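Local coordinates for abietadiene synthase, chloroplastic (Abies grandis, PDB 3S9V), which belongs to the terpene synthase family, as a large, mainly alpha-helical chloroplast enzyme whose chain includes a metal-binding terpene synthase domain, at residues T79-W82 with I83-N86; F97-A101 with Y102-L106; Q124-K127 with G128-F131; R133-A136 with G137-D141; H146-S149 with G150-I153. All coordinates share one frame; numbering follows the deposited sequence.

Interaction 1 of 5, residues T79-W82 with I83-N86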
loop_
_atom_site.group_PDB
_atom_site.type_symbol
_atom_site.label_atom_id
_atom_site.label_comp_id
_atom_site.label_asym_id
_atom_site.label_seq_id
_atom_site.Cartn_x
_atom_site.Cartn_y
_atom_site.Cartn_z
ATOM N N THR A 79 -14.963 4.087 36.761
ATOM C CA THR A 79 -13.912 3.190 36.314
ATOM C C THR A 79 -13.749 2.031 37.290
ATOM O O THR A 79 -13.473 0.905 36.880
ATOM C CB THR A 79 -12.569 3.931 36.122
ATOM O OG1 THR A 79 -12.108 4.457 37.373
ATOM C CG2 THR A 79 -12.745 5.065 35.115
ATOM N N VAL A 80 -13.930 2.290 38.578
ATOM C CA VAL A 80 -13.829 1.214 39.559
ATOM C C VAL A 80 -14.949 0.211 39.293
ATOM O O VAL A 80 -14.735 -1.008 39.310
ATOM C CB VAL A 80 -13.959 1.742 40.999
ATOM C CG1 VAL A 80 -14.096 0.568 41.981
ATOM C CG2 VAL A 80 -12.733 2.566 41.348
ATOM N N GLU A 81 -16.144 0.732 39.037
ATOM C CA GLU A 81 -17.283 -0.118 38.748
ATOM C C GLU A 81 -17.012 -0.909 37.467
ATOM O O GLU A 81 -17.368 -2.078 37.371
ATOM C CB GLU A 81 -18.553 0.724 38.581
ATOM C CG GLU A 81 -19.810 -0.109 38.349
ATOM C CD GLU A 81 -20.202 -0.952 39.560
ATOM O OE1 GLU A 81 -20.919 -1.958 39.373
ATOM O OE2 GLU A 81 -19.807 -0.605 40.695
ATOM N N TRP A 82 -16.381 -0.273 36.483
ATOM C CA TRP A 82 -16.077 -0.961 35.232
ATOM C C TRP A 82 -15.229 -2.198 35.523
ATOM O O TRP A 82 -15.464 -3.271 34.979
ATOM C CB TRP A 82 -15.304 -0.052 34.270
ATOM C CG TRP A 82 -15.068 -0.719 32.953
ATOM C CD1 TRP A 82 -15.911 -0.732 31.877
ATOM C CD2 TRP A 82 -13.973 -1.573 32.613
ATOM N NE1 TRP A 82 -15.415 -1.549 30.895
ATOM C CE2 TRP A 82 -14.225 -2.080 31.320
ATOM C CE3 TRP A 82 -12.805 -1.967 33.279
ATOM C CZ2 TRP A 82 -13.349 -2.963 30.676
ATOM C CZ3 TRP A 82 -11.934 -2.845 32.643
ATOM C CH2 TRP A 82 -12.211 -3.336 31.354
ATOM N N ILE A 83 -14.232 -2.037 36.382
ATOM C CA ILE A 83 -13.359 -3.143 36.737
ATOM C C ILE A 83 -14.176 -4.266 37.358
ATOM O O ILE A 83 -14.038 -5.421 36.977
ATOM C CB ILE A 83 -12.269 -2.682 37.725
ATOM C CG1 ILE A 83 -11.365 -1.650 37.046
ATOM C CG2 ILE A 83 -11.476 -3.865 38.207
ATOM C CD1 ILE A 83 -10.417 -0.936 37.986
ATOM N N LEU A 84 -15.039 -3.914 38.304
ATOM C CA LEU A 84 -15.881 -4.897 38.980
ATOM C C LEU A 84 -16.798 -5.676 38.034
ATOM O O LEU A 84 -17.097 -6.845 38.263
ATOM C CB LEU A 84 -16.741 -4.205 40.041
ATOM C CG LEU A 84 -16.020 -3.545 41.215
ATOM C CD1 LEU A 84 -17.020 -2.771 42.069
ATOM C CD2 LEU A 84 -15.326 -4.607 42.043
ATOM N N GLN A 85 -17.234 -5.022 36.968
ATOM C CA GLN A 85 -18.149 -5.628 36.008
ATOM C C GLN A 85 -17.506 -6.331 34.814
ATOM O O GLN A 85 -18.189 -7.050 34.090
ATOM C CB GLN A 85 -19.094 -4.550 35.471
ATOM C CG GLN A 85 -19.756 -3.700 36.536
ATOM C CD GLN A 85 -20.972 -4.366 37.140
ATOM O OE1 GLN A 85 -20.886 -5.457 37.702
ATOM N NE2 GLN A 85 -22.123 -3.707 37.021
ATOM N N ASN A 86 -16.208 -6.142 34.599
ATOM C CA ASN A 86 -15.568 -6.735 33.426
ATOM C C ASN A 86 -14.487 -7.785 33.604
ATOM O O ASN A 86 -13.609 -7.934 32.744
ATOM C CB ASN A 86 -15.041 -5.620 32.527
ATOM C CG ASN A 86 -16.143 -4.957 31.735
ATOM O OD1 ASN A 86 -16.539 -5.452 30.686
ATOM N ND2 ASN A 86 -16.662 -3.847 32.247
#
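Residues Thr79 to Gln85 form the last turns of helix 77-85, with the N-H groups of Ile83, Leu84 and Gln85 bonded to the carbonyls of Thr79, Val80 and Glu81, before Asn86 leaves helical geometry. Asn86 folds back over Trp82. Its amide lies nearly flat on the indole, the planes 18° apart, with ND2 above one face toward the rim. From there Asn86 ND2 donates to Trp82 O at 3.0 Å, the oxygen lying in the amide plane; Asn86 N adds a weak bond to the same oxygen. Asn86 CB, over the six-membered ring of Trp82, sits 3.8 Å from its centroid, a CH-pi contact. The indole takes this place because its CG is anti to the backbone N (chi1 -176°), on the carbonyl side, where Asn86 can cover it. Asparagine suits the helix end: short and polar, it satisfies a last-turn carbonyl while covering an aromatic surface. On the exposed flank, Glu81 and Gln85 cross at a slant, Glu81 OE1 3.2 Å from Gln85 NE2 but at an angle too poor for a hydrogen bond. Trp82 and Thr79 pack on helix 56-62, whereas Ile83 and Leu84 face helix 101-117.

Interaction 2 of 5, residues F97-A101 with Y102-L106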
loop_
_atom_site.group_PDB
_atom_site.type_symbol
_atom_site.label_atom_id
_atom_site.label_comp_id
_atom_site.label_asym_id
_atom_site.label_seq_id
_atom_site.Cartn_x
_atom_site.Cartn_y
_atom_site.Cartn_z
ATOM N N PHE A 97 -11.569 -11.327 23.532
ATOM C CA PHE A 97 -11.511 -11.681 22.119
ATOM C C PHE A 97 -10.226 -12.396 21.706
ATOM O O PHE A 97 -10.250 -13.293 20.865
ATOM C CB PHE A 97 -11.662 -10.430 21.254
ATOM C CG PHE A 97 -11.606 -10.710 19.776
ATOM C CD1 PHE A 97 -12.725 -11.194 19.104
ATOM C CD2 PHE A 97 -10.428 -10.527 19.064
ATOM C CE1 PHE A 97 -12.667 -11.492 17.750
ATOM C CE2 PHE A 97 -10.360 -10.825 17.708
ATOM C CZ PHE A 97 -11.482 -11.307 17.049
ATOM N N TYR A 98 -9.102 -11.993 22.288
ATOM C CA TYR A 98 -7.816 -12.588 21.946
ATOM C C TYR A 98 -6.932 -12.791 23.173
ATOM O O TYR A 98 -6.540 -11.835 23.848
ATOM C CB TYR A 98 -7.089 -11.700 20.941
ATOM C CG TYR A 98 -5.797 -12.289 20.444
ATOM C CD1 TYR A 98 -5.766 -13.073 19.295
ATOM C CD2 TYR A 98 -4.601 -12.067 21.129
ATOM C CE1 TYR A 98 -4.572 -13.622 18.832
ATOM C CE2 TYR A 98 -3.402 -12.612 20.680
ATOM C CZ TYR A 98 -3.393 -13.385 19.530
ATOM O OH TYR A 98 -2.206 -13.915 19.072
ATOM N N PHE A 99 -6.590 -14.042 23.439
ATOM C CA PHE A 99 -5.776 -14.364 24.592
ATOM C C PHE A 99 -4.276 -14.185 24.409
ATOM O O PHE A 99 -3.666 -14.792 23.528
ATOM C CB PHE A 99 -6.030 -15.805 25.034
ATOM C CG PHE A 99 -5.275 -16.193 26.272
ATOM C CD1 PHE A 99 -5.858 -16.050 27.527
ATOM C CD2 PHE A 99 -3.964 -16.663 26.186
ATOM C CE1 PHE A 99 -5.145 -16.370 28.684
ATOM C CE2 PHE A 99 -3.240 -16.985 27.333
ATOM C CZ PHE A 99 -3.832 -16.838 28.585
ATOM N N LEU A 100 -3.690 -13.352 25.261
ATOM C CA LEU A 100 -2.250 -13.131 25.263
ATOM C C LEU A 100 -1.891 -13.198 26.742
ATOM O O LEU A 100 -2.392 -12.413 27.548
ATOM C CB LEU A 100 -1.882 -11.760 24.689
ATOM C CG LEU A 100 -0.362 -11.536 24.586
ATOM C CD1 LEU A 100 0.254 -12.490 23.546
ATOM C CD2 LEU A 100 -0.081 -10.093 24.209
ATOM N N ALA A 101 -1.050 -14.153 27.107
ATOM C CA ALA A 101 -0.673 -14.315 28.501
ATOM C C ALA A 101 -0.211 -13.007 29.141
ATOM O O ALA A 101 -0.758 -12.591 30.169
ATOM C CB ALA A 101 0.417 -15.392 28.630
ATOM N N TYR A 102 0.781 -12.354 28.539
ATOM C CA TYR A 102 1.295 -11.096 29.094
ATOM C C TYR A 102 0.179 -10.097 29.383
ATOM O O TYR A 102 0.118 -9.516 30.460
ATOM C CB TYR A 102 2.303 -10.463 28.137
ATOM C CG TYR A 102 3.592 -11.236 28.004
ATOM C CD1 TYR A 102 4.041 -11.656 26.758
ATOM C CD2 TYR A 102 4.368 -11.535 29.124
ATOM C CE1 TYR A 102 5.234 -12.360 26.619
ATOM C CE2 TYR A 102 5.566 -12.238 29.000
ATOM C CZ TYR A 102 5.991 -12.648 27.740
ATOM O OH TYR A 102 7.168 -13.342 27.589
ATOM N N ASP A 103 -0.694 -9.904 28.401
ATOM C CA ASP A 103 -1.832 -8.996 28.505
ATOM C C ASP A 103 -2.676 -9.317 29.747
ATOM O O ASP A 103 -2.939 -8.441 30.570
ATOM C CB ASP A 103 -2.674 -9.122 27.222
ATOM C CG ASP A 103 -3.916 -8.219 27.206
ATOM O OD1 ASP A 103 -3.776 -6.976 27.174
ATOM O OD2 ASP A 103 -5.044 -8.766 27.201
ATOM N N ARG A 104 -3.089 -10.574 29.889
ATOM C CA ARG A 104 -3.917 -10.979 31.021
ATOM C C ARG A 104 -3.272 -10.798 32.394
ATOM O O ARG A 104 -3.910 -10.271 33.303
ATOM C CB ARG A 104 -4.373 -12.433 30.857
ATOM C CG ARG A 104 -5.235 -12.681 29.620
ATOM C CD ARG A 104 -6.451 -11.754 29.586
ATOM N NE ARG A 104 -7.244 -11.968 28.381
ATOM C CZ ARG A 104 -7.962 -13.063 28.142
ATOM N NH1 ARG A 104 -7.996 -14.049 29.030
ATOM N NH2 ARG A 104 -8.634 -13.182 27.006
ATOM N N ILE A 105 -2.022 -11.226 32.564
ATOM C CA ILE A 105 -1.381 -11.062 33.869
ATOM C C ILE A 105 -1.094 -9.601 34.181
ATOM O O ILE A 105 -1.072 -9.210 35.346
ATOM C CB ILE A 105 -0.054 -11.853 33.986
ATOM C CG1 ILE A 105 0.923 -11.420 32.897
ATOM C CG2 ILE A 105 -0.331 -13.337 33.907
ATOM C CD1 ILE A 105 2.288 -12.049 33.034
ATOM N N LEU A 106 -0.870 -8.795 33.144
ATOM C CA LEU A 106 -0.609 -7.366 33.324
ATOM C C LEU A 106 -1.881 -6.697 33.829
ATOM O O LEU A 106 -1.871 -5.991 34.836
ATOM C CB LEU A 106 -0.203 -6.719 31.997
ATOM C CG LEU A 106 -0.012 -5.200 32.030
ATOM C CD1 LEU A 106 1.293 -4.890 32.738
ATOM C CD2 LEU A 106 0.014 -4.630 30.612
HETATM O O HOH W 1 -5.427 -11.226 26.204
#
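Phe99 lays the edge of its ring against the guanidinium of Arg104: CD1 of Phe99 is 3.3 Å from NH1 of Arg104 and sits over a face of the flat cation. Ring and guanidinium planes are 81° apart, and the cation lies at the ring edge, not over its face, so this is not a cation-pi stack. Nearer the backbone, Arg104 CG lies 3.8 Å from Phe99 CE1. Arg104 gets there by bending at chi2 (-55°), which turns its chain back past the helix start. Its polar end is held by Glu95 O, bonded to NH2, and by a weak, long ion pair of NH1 with Asp90. Residues 97-100 lead into helix 101-117, part of what is probably the gamma domain, an alpha-barrel inserted in the beta domain of plant diterpene synthases. Leu100 is the N-cap. Its carbonyl accepts from Arg104 N at 3.1 Å, and the next bond runs from Ile105 N to Ala101 O. A leucine offers no side-chain oxygen for capping; instead Leu100 CB packs on Asp103 CB at 3.7 Å, and the backbone N-H of Leu100 donates to a water. That water also contacts Tyr98 O and, at 2.7 Å, Asp103 OD2, tying the incoming loop to the first turn of the helix. The other carboxylate oxygen, Asp103 OD1, accepts from Val452 N.

Interaction 3 of 5, residues Q124-K127 with G128-F131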
loop_
_atom_site.group_PDB
_atom_site.type_symbol
_atom_site.label_atom_id
_atom_site.label_comp_id
_atom_site.label_asym_id
_atom_site.label_seq_id
_atom_site.Cartn_x
_atom_site.Cartn_y
_atom_site.Cartn_z
ATOM N N GLN A 124 -13.724 -10.675 43.443
ATOM C CA GLN A 124 -12.991 -10.503 42.190
ATOM C C GLN A 124 -11.484 -10.522 42.439
ATOM O O GLN A 124 -10.728 -11.122 41.677
ATOM C CB GLN A 124 -13.379 -9.196 41.487
ATOM C CG GLN A 124 -14.802 -9.175 40.970
ATOM C CD GLN A 124 -15.756 -8.492 41.926
ATOM O OE1 GLN A 124 -15.649 -8.646 43.142
ATOM N NE2 GLN A 124 -16.704 -7.738 41.378
ATOM N N VAL A 125 -11.048 -9.872 43.511
ATOM C CA VAL A 125 -9.630 -9.854 43.821
ATOM C C VAL A 125 -9.141 -11.276 44.043
ATOM O O VAL A 125 -8.081 -11.651 43.551
ATOM C CB VAL A 125 -9.328 -9.001 45.067
ATOM C CG1 VAL A 125 -7.908 -9.254 45.537
ATOM C CG2 VAL A 125 -9.500 -7.531 44.736
ATOM N N GLN A 126 -9.919 -12.075 44.772
ATOM C CA GLN A 126 -9.526 -13.458 45.031
ATOM C C GLN A 126 -9.443 -14.284 43.739
ATOM O O GLN A 126 -8.479 -15.031 43.538
ATOM C CB GLN A 126 -10.493 -14.120 46.020
ATOM C CG GLN A 126 -10.045 -15.503 46.491
ATOM C CD GLN A 126 -8.561 -15.549 46.854
ATOM O OE1 GLN A 126 -8.021 -14.609 47.447
ATOM N NE2 GLN A 126 -7.901 -16.648 46.506
ATOM N N LYS A 127 -10.448 -14.157 42.871
ATOM C CA LYS A 127 -10.435 -14.885 41.602
ATOM C C LYS A 127 -9.258 -14.419 40.736
ATOM O O LYS A 127 -8.667 -15.209 39.995
ATOM C CB LYS A 127 -11.738 -14.661 40.827
ATOM C CG LYS A 127 -12.928 -15.412 41.366
ATOM C CD LYS A 127 -14.170 -15.087 40.557
ATOM C CE LYS A 127 -15.380 -15.831 41.094
ATOM N NZ LYS A 127 -16.601 -15.546 40.290
ATOM N N GLY A 128 -8.936 -13.131 40.830
ATOM C CA GLY A 128 -7.834 -12.583 40.061
ATOM C C GLY A 128 -6.522 -13.154 40.552
ATOM O O GLY A 128 -5.656 -13.519 39.757
ATOM N N ILE A 129 -6.380 -13.240 41.871
ATOM C CA ILE A 129 -5.169 -13.782 42.474
ATOM C C ILE A 129 -4.939 -15.206 41.992
ATOM O O ILE A 129 -3.822 -15.570 41.610
ATOM C CB ILE A 129 -5.250 -13.772 44.022
ATOM C CG1 ILE A 129 -5.044 -12.347 44.537
ATOM C CG2 ILE A 129 -4.188 -14.692 44.617
ATOM C CD1 ILE A 129 -5.050 -12.236 46.045
ATOM N N GLU A 130 -6.005 -16.000 41.995
ATOM C CA GLU A 130 -5.919 -17.389 41.560
ATOM C C GLU A 130 -5.528 -17.475 40.097
ATOM O O GLU A 130 -4.685 -18.291 39.726
ATOM C CB GLU A 130 -7.251 -18.096 41.798
ATOM C CG GLU A 130 -7.759 -17.900 43.221
ATOM C CD GLU A 130 -9.025 -18.677 43.524
ATOM O OE1 GLU A 130 -9.852 -18.865 42.605
ATOM O OE2 GLU A 130 -9.198 -19.085 44.692
ATOM N N PHE A 131 -6.130 -16.637 39.256
ATOM C CA PHE A 131 -5.772 -16.664 37.843
ATOM C C PHE A 131 -4.307 -16.300 37.688
ATOM O O PHE A 131 -3.557 -16.990 37.007
ATOM C CB PHE A 131 -6.584 -15.671 37.017
ATOM C CG PHE A 131 -6.060 -15.517 35.617
ATOM C CD1 PHE A 131 -6.401 -16.435 34.631
ATOM C CD2 PHE A 131 -5.152 -14.508 35.306
ATOM C CE1 PHE A 131 -5.844 -16.355 33.363
ATOM C CE2 PHE A 131 -4.591 -14.422 34.040
ATOM C CZ PHE A 131 -4.935 -15.346 33.067
#
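Four backbone hydrogen bonds join Gln124-Lys127 to Gly128-Phe131, each from an N-H to the carbonyl four residues earlier. The shortest runs from Gly128 N to Gln124 O at 2.8 Å; Ile129, Glu130 and Phe131 follow in step with Val125, Gln126 and Lys127. Among polar side chains, Gln126 and Glu130 meet on the outer side of the helix. Gln126 NE2 donates to Glu130 OE2 over 3.3 Å, a bond that is straight (171°) but long, hence weak, with the amide and carboxylate planes nearly perpendicular. Gln126 reaches forward because its CG is anti to the backbone N (chi1 -172°) and its chain then bends, while Glu130 extends to meet it. Glu130 CG also lies 3.0 Å from Gln126 O, so the aliphatic part of the glutamate sits close on the carbonyl. Long polar chains suit this exposed position. The apolar contact is looser: Val125 CG1 and Ile129 CD1 are 4.2 Å apart on a neighbouring flank, and Val125 continues onto Ile112 and Leu115 of helix 101-117. Phe131 also packs on that helix, against Arg104 and Thr108. Gln87 NE2 bonds Gln124 O; Gln87 belongs to a Q-x3-G-x-W sequence ending at Trp93, consistent with the QW motif, in which glutamine ties loop to helix, of alpha-barrel terpene cyclase domains.

Interaction 4 of 5, residues R133-A136 with G137-D141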
loop_
_atom_site.group_PDB
_atom_site.type_symbol
_atom_site.label_atom_id
_atom_site.label_comp_id
_atom_site.label_asym_id
_atom_site.label_seq_id
_atom_site.Cartn_x
_atom_site.Cartn_y
_atom_site.Cartn_z
ATOM N N ARG A 133 -1.881 -16.564 39.714
ATOM C CA ARG A 133 -1.019 -17.638 40.198
ATOM C C ARG A 133 -0.954 -18.805 39.210
ATOM O O ARG A 133 0.119 -19.354 38.959
ATOM C CB ARG A 133 -1.496 -18.136 41.572
ATOM C CG ARG A 133 -0.815 -19.421 42.036
ATOM C CD ARG A 133 -0.952 -19.623 43.541
ATOM N NE ARG A 133 -2.330 -19.491 43.987
ATOM C CZ ARG A 133 -2.772 -18.513 44.767
ATOM N NH1 ARG A 133 -1.940 -17.568 45.199
ATOM N NH2 ARG A 133 -4.053 -18.476 45.110
ATOM N N THR A 134 -2.091 -19.181 38.639
ATOM C CA THR A 134 -2.092 -20.285 37.692
ATOM C C THR A 134 -1.368 -19.894 36.411
ATOM O O THR A 134 -0.582 -20.667 35.865
ATOM C CB THR A 134 -3.516 -20.722 37.331
ATOM O OG1 THR A 134 -4.247 -21.013 38.529
ATOM C CG2 THR A 134 -3.473 -21.967 36.456
ATOM N N GLN A 135 -1.629 -18.684 35.937
ATOM C CA GLN A 135 -1.001 -18.198 34.717
ATOM C C GLN A 135 0.488 -17.896 34.915
ATOM O O GLN A 135 1.289 -18.075 33.998
ATOM C CB GLN A 135 -1.720 -16.942 34.226
ATOM C CG GLN A 135 -1.171 -16.414 32.917
ATOM C CD GLN A 135 -1.301 -17.428 31.803
ATOM O OE1 GLN A 135 -2.413 -17.778 31.396
ATOM N NE2 GLN A 135 -0.165 -17.917 31.309
ATOM N N ALA A 136 0.863 -17.438 36.108
ATOM C CA ALA A 136 2.262 -17.112 36.369
ATOM C C ALA A 136 3.163 -18.338 36.234
ATOM O O ALA A 136 4.315 -18.224 35.822
ATOM C CB ALA A 136 2.413 -16.492 37.764
ATOM N N GLY A 137 2.626 -19.509 36.568
ATOM C CA GLY A 137 3.399 -20.736 36.480
ATOM C C GLY A 137 3.476 -21.377 35.104
ATOM O O GLY A 137 4.108 -22.422 34.948
ATOM N N LYS A 138 2.845 -20.768 34.105
ATOM C CA LYS A 138 2.857 -21.310 32.742
ATOM C C LYS A 138 3.501 -20.355 31.737
ATOM O O LYS A 138 3.428 -20.570 30.525
ATOM C CB LYS A 138 1.428 -21.615 32.281
ATOM C CG LYS A 138 0.689 -22.631 33.136
ATOM C CD LYS A 138 -0.655 -23.016 32.521
ATOM C CE LYS A 138 -1.595 -21.822 32.408
ATOM N NZ LYS A 138 -2.961 -22.227 31.963
ATOM N N MET A 139 4.137 -19.305 32.247
ATOM C CA MET A 139 4.771 -18.303 31.397
ATOM C C MET A 139 5.910 -18.825 30.527
ATOM O O MET A 139 6.334 -18.156 29.584
ATOM C CB MET A 139 5.263 -17.132 32.253
ATOM C CG MET A 139 4.135 -16.326 32.886
ATOM S SD MET A 139 2.838 -15.875 31.689
ATOM C CE MET A 139 3.680 -14.662 30.723
ATOM N N GLU A 140 6.393 -20.024 30.827
ATOM C CA GLU A 140 7.488 -20.595 30.057
ATOM C C GLU A 140 7.034 -21.194 28.730
ATOM O O GLU A 140 7.867 -21.544 27.897
ATOM C CB GLU A 140 8.224 -21.654 30.884
ATOM C CG GLU A 140 8.828 -21.106 32.175
ATOM C CD GLU A 140 9.659 -22.132 32.928
ATOM O OE1 GLU A 140 9.119 -23.207 33.269
ATOM O OE2 GLU A 140 10.852 -21.861 33.183
ATOM N N ASP A 141 5.725 -21.309 28.522
ATOM C CA ASP A 141 5.230 -21.866 27.264
ATOM C C ASP A 141 4.579 -20.780 26.405
ATOM O O ASP A 141 3.882 -21.065 25.423
ATOM C CB ASP A 141 4.238 -23.005 27.531
ATOM C CG ASP A 141 4.079 -23.937 26.331
ATOM O OD1 ASP A 141 3.487 -25.026 26.492
ATOM O OD2 ASP A 141 4.544 -23.584 25.224
#
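A helix-end contact brings Gln135 and Ala136 against Lys138 and Met139, where helix 122-136 runs out into a loop of what is probably the gamma domain, an alpha-barrel. The backbone bonding loses its regular pattern here. Gly137 N reaches Arg133 O only weakly, at 3.5 Å, and Lys138 N turns instead to Gln135 O, three residues back, at 3.1 Å. That bond comes from above the carbonyl plane, 64° out of it, as fits an i to i+3 bond at the tightened end of the helix. Gly137 keeps a negative phi (-82°), so this is not the positive-phi glycine of a Schellman motif. On the exposed side Lys138, its chain bent at chi3, lays its methylenes past Thr134 O, with CG at 3.6 Å and CE at 3.8 Å. The buried side belongs to Ala136, small enough to sit against Leu173 and Leu176, and to Met139, whose flexible chain lies among Tyr102, Ile105 and Phe175. Gln135 also packs on Ala101 and Ile105, joining this helix end to helix 101-117. Bent at chi2 (60°), the Gln135 chain crosses Met139 at about a right angle and brings NE2 to the sulfur, a weak N-H...S hydrogen bond from Gln135 NE2 to Met139 SD of 3.7 Å.

Interaction 5 of 5, residues H146-S149 with G150-I153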
loop_
_atom_site.group_PDB
_atom_site.type_symbol
_atom_site.label_atom_id
_atom_site.label_comp_id
_atom_site.label_asym_id
_atom_site.label_seq_id
_atom_site.Cartn_x
_atom_site.Cartn_y
_atom_site.Cartn_z
ATOM N N HIS A 146 4.744 -12.338 21.671
ATOM C CA HIS A 146 5.332 -11.004 21.706
ATOM C C HIS A 146 5.036 -10.238 22.992
ATOM O O HIS A 146 3.902 -10.206 23.470
ATOM C CB HIS A 146 4.850 -10.206 20.497
ATOM C CG HIS A 146 5.106 -10.891 19.194
ATOM N ND1 HIS A 146 6.363 -11.312 18.810
ATOM C CD2 HIS A 146 4.268 -11.251 18.193
ATOM C CE1 HIS A 146 6.287 -11.902 17.631
ATOM N NE2 HIS A 146 5.027 -11.878 17.235
ATOM N N ARG A 147 6.078 -9.629 23.549
ATOM C CA ARG A 147 5.968 -8.850 24.781
ATOM C C ARG A 147 5.289 -7.512 24.504
ATOM O O ARG A 147 5.687 -6.797 23.589
ATOM C CB ARG A 147 7.364 -8.589 25.361
ATOM C CG ARG A 147 7.720 -9.402 26.600
ATOM C CD ARG A 147 9.128 -9.060 27.085
ATOM N NE ARG A 147 9.412 -9.615 28.409
ATOM C CZ ARG A 147 9.499 -10.914 28.684
ATOM N NH1 ARG A 147 9.327 -11.814 27.724
ATOM N NH2 ARG A 147 9.754 -11.314 29.925
ATOM N N PRO A 148 4.261 -7.155 25.295
ATOM C CA PRO A 148 3.538 -5.887 25.119
ATOM C C PRO A 148 4.486 -4.716 25.348
ATOM O O PRO A 148 5.469 -4.855 26.067
ATOM C CB PRO A 148 2.450 -5.950 26.192
ATOM C CG PRO A 148 2.230 -7.411 26.373
ATOM C CD PRO A 148 3.642 -7.959 26.359
ATOM N N SER A 149 4.176 -3.568 24.749
ATOM C CA SER A 149 5.007 -2.370 24.873
ATOM C C SER A 149 5.249 -1.941 26.320
ATOM O O SER A 149 4.310 -1.615 27.047
ATOM C CB SER A 149 4.365 -1.195 24.122
ATOM O OG SER A 149 4.105 -1.519 22.769
ATOM N N GLY A 150 6.511 -1.938 26.727
ATOM C CA GLY A 150 6.858 -1.522 28.073
ATOM C C GLY A 150 6.581 -2.538 29.159
ATOM O O GLY A 150 6.648 -2.195 30.347
ATOM N N PHE A 151 6.290 -3.784 28.774
ATOM C CA PHE A 151 5.986 -4.825 29.756
ATOM C C PHE A 151 7.019 -4.956 30.862
ATOM O O PHE A 151 6.679 -4.922 32.043
ATOM C CB PHE A 151 5.840 -6.194 29.095
ATOM C CG PHE A 151 5.360 -7.268 30.046
ATOM C CD1 PHE A 151 4.007 -7.394 30.347
ATOM C CD2 PHE A 151 6.265 -8.128 30.655
ATOM C CE1 PHE A 151 3.557 -8.365 31.241
ATOM C CE2 PHE A 151 5.828 -9.103 31.555
ATOM C CZ PHE A 151 4.467 -9.221 31.846
ATOM N N GLU A 152 8.277 -5.118 30.466
ATOM C CA GLU A 152 9.372 -5.289 31.410
ATOM C C GLU A 152 9.637 -4.081 32.308
ATOM O O GLU A 152 10.408 -4.154 33.260
ATOM C CB GLU A 152 10.636 -5.702 30.646
ATOM C CG GLU A 152 10.487 -7.092 30.003
ATOM C CD GLU A 152 11.743 -7.584 29.293
ATOM O OE1 GLU A 152 12.150 -6.964 28.283
ATOM O OE2 GLU A 152 12.318 -8.600 29.748
ATOM N N ILE A 153 8.986 -2.968 32.016
ATOM C CA ILE A 153 9.156 -1.787 32.844
ATOM C C ILE A 153 7.976 -1.693 33.801
ATOM O O ILE A 153 8.132 -1.545 35.008
ATOM C CB ILE A 153 9.199 -0.514 31.984
ATOM C CG1 ILE A 153 10.599 -0.341 31.391
ATOM C CG2 ILE A 153 8.794 0.696 32.817
ATOM C CD1 ILE A 153 10.736 0.888 30.497
#
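Arg147 directs CB toward Glu152 at the start of helix 151-164 and runs straight from CG to NE with chi2 at 180°. Its CD is the first atom to meet the partner, 3.7 Å from Glu152 CD. Next, Arg147 NE comes to 3.2 Å from Glu152 CG, which sits at the edge of the guanidinium near its plane, while Phe151 CD2 lies obliquely beside NE. The carboxylate oxygen lies well out of that plane: Arg147 NE and Glu152 OE2 are 3.4 Å apart, a salt bridge of charges alone, with no N-H aimed at the oxygen. Beyond it, Arg147 NH2 is 3.7 Å from Glu152 OE2. The main partner of OE2 is Lys182 of helix 174-187, so the contact with Arg147 is secondary. The backbone between these side chains is a type II beta turn from Pro148 to Phe151, closed by Phe151 N bonding Pro148 O at 3.0 Å. Gly150 fills its third position with a positive phi (77°), where a CB would clash with Ser149 O, and also occupies the N-cap position; Ile153 N bonds Gly150 O at 3.0 Å. Pro148, the first residue of the turn, lies side by side with Phe151: its CD touches Phe151 CB at 3.9 Å. Outward from the turn, Phe151 stacks on Phe155 and meets Tyr102; the Ser149 backbone is hydrogen-bonded to Gly449.

How the interactions relate
The five contacts follow one another along the chain, at helix ends or within helices of what is probably one domain, the gamma alpha-barrel. Interaction 2 is central: its centre is 12 Å from those of interactions 4 and 5 and about 15 Å from that of interaction 3. It touches each through side chains, Arg104 CB on Phe131 CZ at 3.7 Å, Ile105 CG2 on Gln135 CG and Tyr102 CB on Pro148 CD. Interaction 1 meets interaction 3 through a probable hydrogen bond from Gln124 NE2 to Leu84 O, 3.3 Å long. Interactions 3 and 4 share helix 122-136, whereas interactions 4 and 5 come no nearer than about 6 Å between nearest atoms.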